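Local coordinates for protein esterase (uncultured bacterium pCosCE1, PDB 7ATL) that hydrolyses carboxylic esters as a family VIII carboxylesterase and also acts as a promiscuous acyltransferase, at residues L73-M78 and W197-L202; L190-F194 and N206-Y210. Residues are numbered along the deposited sequence.

Contact 1 of 2, residues L73-M78 and W197-L202; sequences LAAMRM and WVAQPL
A methionine lies across a tryptophan face where two helices meet. M78 CG sits 3.6 Å from the centroid of the W197 six-membered ring, 8° off its normal, a CH-pi contact; M78 SD is 4.8 Å from that centroid, an oblique Met-aromatic approach. M78 (m, t, t) carries CE over the same indole, 3.5 Å from W197 NE1; W197 is m with chi2 83°. Residues 73-78 are regular helix, whereas 197-199 form a wider pi-type turn (V198 phi/psi -128/-62). The contact joins helix 67-80 to the C-terminal end of helix 190-199 in the buried helical region of a beta-lactamase-type fold. A74 and W197 set the register, with CA atoms 5.5 Å apart. P201 has no amide hydrogen to offer W197 O; that oxygen accepts from R77 NH1 at 2.8 Å (146°), and R77 NE bonds to I288 O. Toward the N-terminal end of 73-78, A74 CB meets V198 CG2 at 3.8 Å, and L73 (t, p) places CD2 4.1 Å from V198 CG1 and 3.8 Å from L202 CD1.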
loop_
_atom_site.group_PDB
_atom_site.type_symbol
_atom_site.label_atom_id
_atom_site.label_comp_id
_atom_site.label_asym_id
_atom_site.label_seq_id
_atom_site.Cartn_x
_atom_site.Cartn_y
_atom_site.Cartn_z
ATOM N N LEU A 73 3.711 -0.325 9.981
ATOM C CA LEU A 73 4.766 -1.045 10.753
ATOM C C LEU A 73 5.539 -0.059 11.633
ATOM O O LEU A 73 5.796 -0.409 12.780
ATOM C CB LEU A 73 5.761 -1.804 9.866
ATOM C CG LEU A 73 6.880 -2.482 10.667
ATOM C CD1 LEU A 73 6.284 -3.334 11.773
ATOM C CD2 LEU A 73 7.775 -3.328 9.801
ATOM N N ALA A 74 5.940 1.101 11.116
ATOM C CA ALA A 74 6.708 2.094 11.900
ATOM C C ALA A 74 5.907 2.467 13.157
ATOM O O ALA A 74 6.486 2.442 14.257
ATOM C CB ALA A 74 7.033 3.288 11.041
ATOM N N ALA A 75 4.621 2.773 12.996
ATOM C CA ALA A 75 3.673 3.131 14.076
ATOM C C ALA A 75 3.534 1.989 15.090
ATOM O O ALA A 75 3.542 2.272 16.308
ATOM C CB ALA A 75 2.316 3.438 13.488
ATOM N N MET A 76 3.319 0.760 14.615
ATOM C CA MET A 76 3.080 -0.389 15.515
ATOM C C MET A 76 4.329 -0.635 16.368
ATOM O O MET A 76 4.198 -1.002 17.570
ATOM C CB MET A 76 2.732 -1.646 14.733
ATOM C CG MET A 76 1.353 -1.605 14.119
ATOM S SD MET A 76 0.027 -1.017 15.172
ATOM C CE MET A 76 0.156 -2.179 16.528
ATOM N N ARG A 77 5.501 -0.398 15.808
ATOM C CA ARG A 77 6.756 -0.506 16.589
ATOM C C ARG A 77 6.775 0.589 17.658
ATOM O O ARG A 77 7.180 0.292 18.800
ATOM C CB ARG A 77 7.985 -0.468 15.681
ATOM C CG ARG A 77 8.144 -1.735 14.864
ATOM C CD ARG A 77 9.537 -1.823 14.298
ATOM N NE ARG A 77 10.433 -2.225 15.356
ATOM C CZ ARG A 77 11.548 -1.604 15.707
ATOM N NH1 ARG A 77 11.969 -0.534 15.051
ATOM N NH2 ARG A 77 12.247 -2.075 16.723
ATOM N N MET A 78 6.363 1.803 17.312
ATOM C CA MET A 78 6.429 2.951 18.252
ATOM C C MET A 78 5.440 2.651 19.376
ATOM O O MET A 78 5.709 2.995 20.535
ATOM C CB MET A 78 6.077 4.270 17.561
ATOM C CG MET A 78 7.269 4.953 16.949
ATOM S SD MET A 78 6.753 6.338 15.918
ATOM C CE MET A 78 8.335 6.979 15.381
ATOM N N TRP A 197 13.197 3.306 12.029
ATOM C CA TRP A 197 12.162 2.432 12.654
ATOM C C TRP A 197 11.888 1.191 11.817
ATOM O O TRP A 197 11.440 0.216 12.403
ATOM C CB TRP A 197 10.880 3.209 12.960
ATOM C CG TRP A 197 11.084 4.095 14.138
ATOM C CD1 TRP A 197 11.645 5.330 14.132
ATOM C CD2 TRP A 197 10.825 3.775 15.509
ATOM N NE1 TRP A 197 11.681 5.834 15.400
ATOM C CE2 TRP A 197 11.208 4.891 16.270
ATOM C CE3 TRP A 197 10.271 2.675 16.165
ATOM C CZ2 TRP A 197 11.091 4.930 17.653
ATOM C CZ3 TRP A 197 10.125 2.715 17.534
ATOM C CH2 TRP A 197 10.529 3.836 18.263
ATOM N N VAL A 198 12.179 1.209 10.520
ATOM C CA VAL A 198 11.876 0.041 9.644
ATOM C C VAL A 198 13.119 -0.387 8.855
ATOM O O VAL A 198 13.549 -1.533 9.050
ATOM C CB VAL A 198 10.648 0.328 8.758
ATOM C CG1 VAL A 198 10.318 -0.829 7.823
ATOM C CG2 VAL A 198 9.437 0.658 9.622
ATOM N N ALA A 199 13.676 0.455 7.991
ATOM C CA ALA A 199 14.673 0.015 6.983
ATOM C C ALA A 199 15.890 -0.645 7.661
ATOM O O ALA A 199 16.339 -1.722 7.196
ATOM C CB ALA A 199 15.096 1.185 6.136
ATOM N N GLN A 200 16.438 -0.009 8.694
ATOM C CA GLN A 200 17.660 -0.503 9.384
ATOM C C GLN A 200 17.331 -1.776 10.157
ATOM O O GLN A 200 17.940 -2.798 9.893
ATOM C CB GLN A 200 18.323 0.596 10.221
ATOM C CG GLN A 200 19.042 1.618 9.340
ATOM C CD GLN A 200 19.882 2.604 10.118
ATOM O OE1 GLN A 200 21.085 2.691 9.915
ATOM N NE2 GLN A 200 19.266 3.331 11.036
ATOM N N PRO A 201 16.360 -1.781 11.093
ATOM C CA PRO A 201 15.980 -3.009 11.796
ATOM C C PRO A 201 15.701 -4.235 10.917
ATOM O O PRO A 201 16.112 -5.312 11.305
ATOM C CB PRO A 201 14.684 -2.602 12.504
ATOM C CG PRO A 201 14.885 -1.124 12.794
ATOM C CD PRO A 201 15.642 -0.599 11.594
ATOM N N LEU A 202 15.021 -4.052 9.781
ATOM C CA LEU A 202 14.615 -5.152 8.862
ATOM C C LEU A 202 15.720 -5.429 7.829
ATOM O O LEU A 202 15.520 -6.355 7.014
ATOM C CB LEU A 202 13.295 -4.785 8.163
ATOM C CG LEU A 202 12.005 -4.962 8.976
ATOM C CD1 LEU A 202 10.764 -4.842 8.094
ATOM C CD2 LEU A 202 11.992 -6.307 9.677
#

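Contact 2 of 2, residues L190-F194 and N206-Y210; sequences LPQVF and NTGFY
In this beta-lactamase-type fold, the loop that follows helix 190-199 turns back so that residues 206-210 pack against the helix's first turn. That turn is regular, with F194 N bonded to L190 O at 2.9 Å. P191 and F209 have the nearest CA atoms, 6.5 Å apart, and the two segments together bury 262 Å².

N206 (phi/psi -158/55) leads in without touching the helix; its N and T207 OG1 both hydrogen-bond to one carboxylate oxygen, D273 OD2. T207 is extended (-138/132) with chi1 m. Its carbonyl O lies near the plane of the F194 ring, at the edge, 3.4 Å from F194 CE2, while T207 CG2 is 3.6 Å from F194 CZ. F194, with chi1 t and chi2 72°, thus directs its ring to both the backbone and the methyl of T207. G208 (-174/-153) continues the chain, pairing through its backbone with V268; its N is a distant 4.4 Å from F194 CE2.

F209 (-108/-13, chi1 m, chi2 -79°) follows, with CB directed toward the helix. Three helical residues receive its ring: F209 CZ lies 3.7 Å from L190 CD2, F209 CD2 lies 3.9 Å from P191 CB, and F209 CE2 lies 4.0 Å from F194 CB. The last of these meets the ring at its edge. L190 reaches it as a t, p rotamer. Y210 then returns to an extended conformation (-159/165), and its carbonyl O hydrogen-bonds to O4 of a bound PEG.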
loop_
_atom_site.group_PDB
_atom_site.type_symbol
_atom_site.label_atom_id
_atom_site.label_comp_id
_atom_site.label_asym_id
_atom_site.label_seq_id
_atom_site.Cartn_x
_atom_site.Cartn_y
_atom_site.Cartn_z
ATOM N N LEU A 190 9.753 12.200 8.278
ATOM C CA LEU A 190 9.231 10.834 8.046
ATOM C C LEU A 190 10.272 9.941 7.358
ATOM O O LEU A 190 10.339 8.758 7.681
ATOM C CB LEU A 190 7.912 10.920 7.263
ATOM C CG LEU A 190 7.197 9.583 7.041
ATOM C CD1 LEU A 190 6.897 8.920 8.371
ATOM C CD2 LEU A 190 5.918 9.733 6.225
ATOM N N PRO A 191 11.090 10.398 6.375
ATOM C CA PRO A 191 12.073 9.518 5.741
ATOM C C PRO A 191 13.085 8.975 6.759
ATOM O O PRO A 191 13.426 7.776 6.682
ATOM C CB PRO A 191 12.749 10.382 4.663
ATOM C CG PRO A 191 11.747 11.467 4.381
ATOM C CD PRO A 191 11.053 11.715 5.714
ATOM N N GLN A 192 13.499 9.826 7.700
ATOM C CA GLN A 192 14.452 9.428 8.769
ATOM C C GLN A 192 13.718 8.482 9.736
ATOM O O GLN A 192 14.306 7.465 10.135
ATOM C CB GLN A 192 15.068 10.641 9.474
ATOM C CG GLN A 192 16.179 11.319 8.686
ATOM C CD GLN A 192 15.762 12.054 7.423
ATOM O OE1 GLN A 192 16.417 11.942 6.392
ATOM N NE2 GLN A 192 14.689 12.830 7.467
ATOM N N VAL A 193 12.455 8.761 10.053
ATOM C CA VAL A 193 11.625 7.852 10.897
ATOM C C VAL A 193 11.608 6.458 10.262
ATOM O O VAL A 193 11.914 5.473 10.943
ATOM C CB VAL A 193 10.199 8.382 11.087
ATOM C CG1 VAL A 193 9.357 7.350 11.796
ATOM C CG2 VAL A 193 10.178 9.699 11.844
ATOM N N PHE A 194 11.247 6.367 8.991
ATOM C CA PHE A 194 11.175 5.072 8.273
ATOM C C PHE A 194 12.543 4.378 8.311
ATOM O O PHE A 194 12.594 3.138 8.462
ATOM C CB PHE A 194 10.751 5.258 6.816
ATOM C CG PHE A 194 10.764 3.972 6.035
ATOM C CD1 PHE A 194 9.792 3.005 6.262
ATOM C CD2 PHE A 194 11.766 3.711 5.102
ATOM C CE1 PHE A 194 9.799 1.817 5.546
ATOM C CE2 PHE A 194 11.776 2.520 4.385
ATOM C CZ PHE A 194 10.786 1.573 4.609
ATOM N N ASN A 206 16.803 -1.245 -0.323
ATOM C CA ASN A 206 16.484 -0.293 -1.411
ATOM C C ASN A 206 15.039 0.210 -1.336
ATOM O O ASN A 206 14.331 0.163 -2.361
ATOM C CB ASN A 206 16.814 -0.953 -2.751
ATOM C CG ASN A 206 16.830 0.038 -3.888
ATOM O OD1 ASN A 206 16.455 -0.318 -4.999
ATOM N ND2 ASN A 206 17.228 1.273 -3.605
ATOM N N THR A 207 14.629 0.770 -0.198
ATOM C CA THR A 207 13.244 1.256 -0.026
ATOM C C THR A 207 13.267 2.606 0.694
ATOM O O THR A 207 13.944 2.721 1.726
ATOM C CB THR A 207 12.402 0.176 0.661
ATOM O OG1 THR A 207 12.246 -0.906 -0.267
ATOM C CG2 THR A 207 11.055 0.692 1.133
ATOM N N GLY A 208 12.524 3.580 0.170
ATOM C CA GLY A 208 12.460 4.933 0.740
ATOM C C GLY A 208 11.423 5.760 0.020
ATOM O O GLY A 208 10.483 5.151 -0.538
ATOM N N PHE A 209 11.605 7.083 0.010
ATOM C CA PHE A 209 10.576 8.077 -0.401
ATOM C C PHE A 209 10.906 8.715 -1.755
ATOM O O PHE A 209 10.025 9.389 -2.318
ATOM C CB PHE A 209 10.416 9.124 0.701
ATOM C CG PHE A 209 9.532 8.648 1.817
ATOM C CD1 PHE A 209 8.156 8.670 1.663
ATOM C CD2 PHE A 209 10.082 8.125 2.973
ATOM C CE1 PHE A 209 7.328 8.212 2.668
ATOM C CE2 PHE A 209 9.258 7.656 3.977
ATOM C CZ PHE A 209 7.885 7.711 3.829
ATOM N N TYR A 210 12.133 8.514 -2.229
ATOM C CA TYR A 210 12.598 8.832 -3.600
ATOM C C TYR A 210 13.849 8.013 -3.919
ATOM O O TYR A 210 14.452 7.457 -2.977
ATOM C CB TYR A 210 12.884 10.323 -3.716
ATOM C CG TYR A 210 14.223 10.765 -3.192
ATOM C CD1 TYR A 210 14.439 10.934 -1.840
ATOM C CD2 TYR A 210 15.275 11.025 -4.054
ATOM C CE1 TYR A 210 15.661 11.370 -1.352
ATOM C CE2 TYR A 210 16.507 11.450 -3.585
ATOM C CZ TYR A 210 16.696 11.647 -2.228
ATOM O OH TYR A 210 17.892 12.114 -1.758
#

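Helix 190-199 supplies one side of each contact: its N-terminal turn in contact 2, its C-terminal part and the residues that follow in contact 1, with contact centres 11 Å apart. A199 N lies 2.9 Å from F194 O, a probable hydrogen bond spanning five residues and consistent with the pi-type turn. M78 of contact 1 also packs on V193, with M78 CE 3.7 Å from V193 CG1. A probable SxxK motif (S65, K68), as in serine beta-lactamase relatives, spans the start of helix 67-80, with S65 just before it; Y70 of this helix meets F194 with ring planes at about 85°. The PEG bonded to Y210 O in contact 2, probably from the crystallisation liquor, lies about 12 Å from the V198 side chain of contact 1.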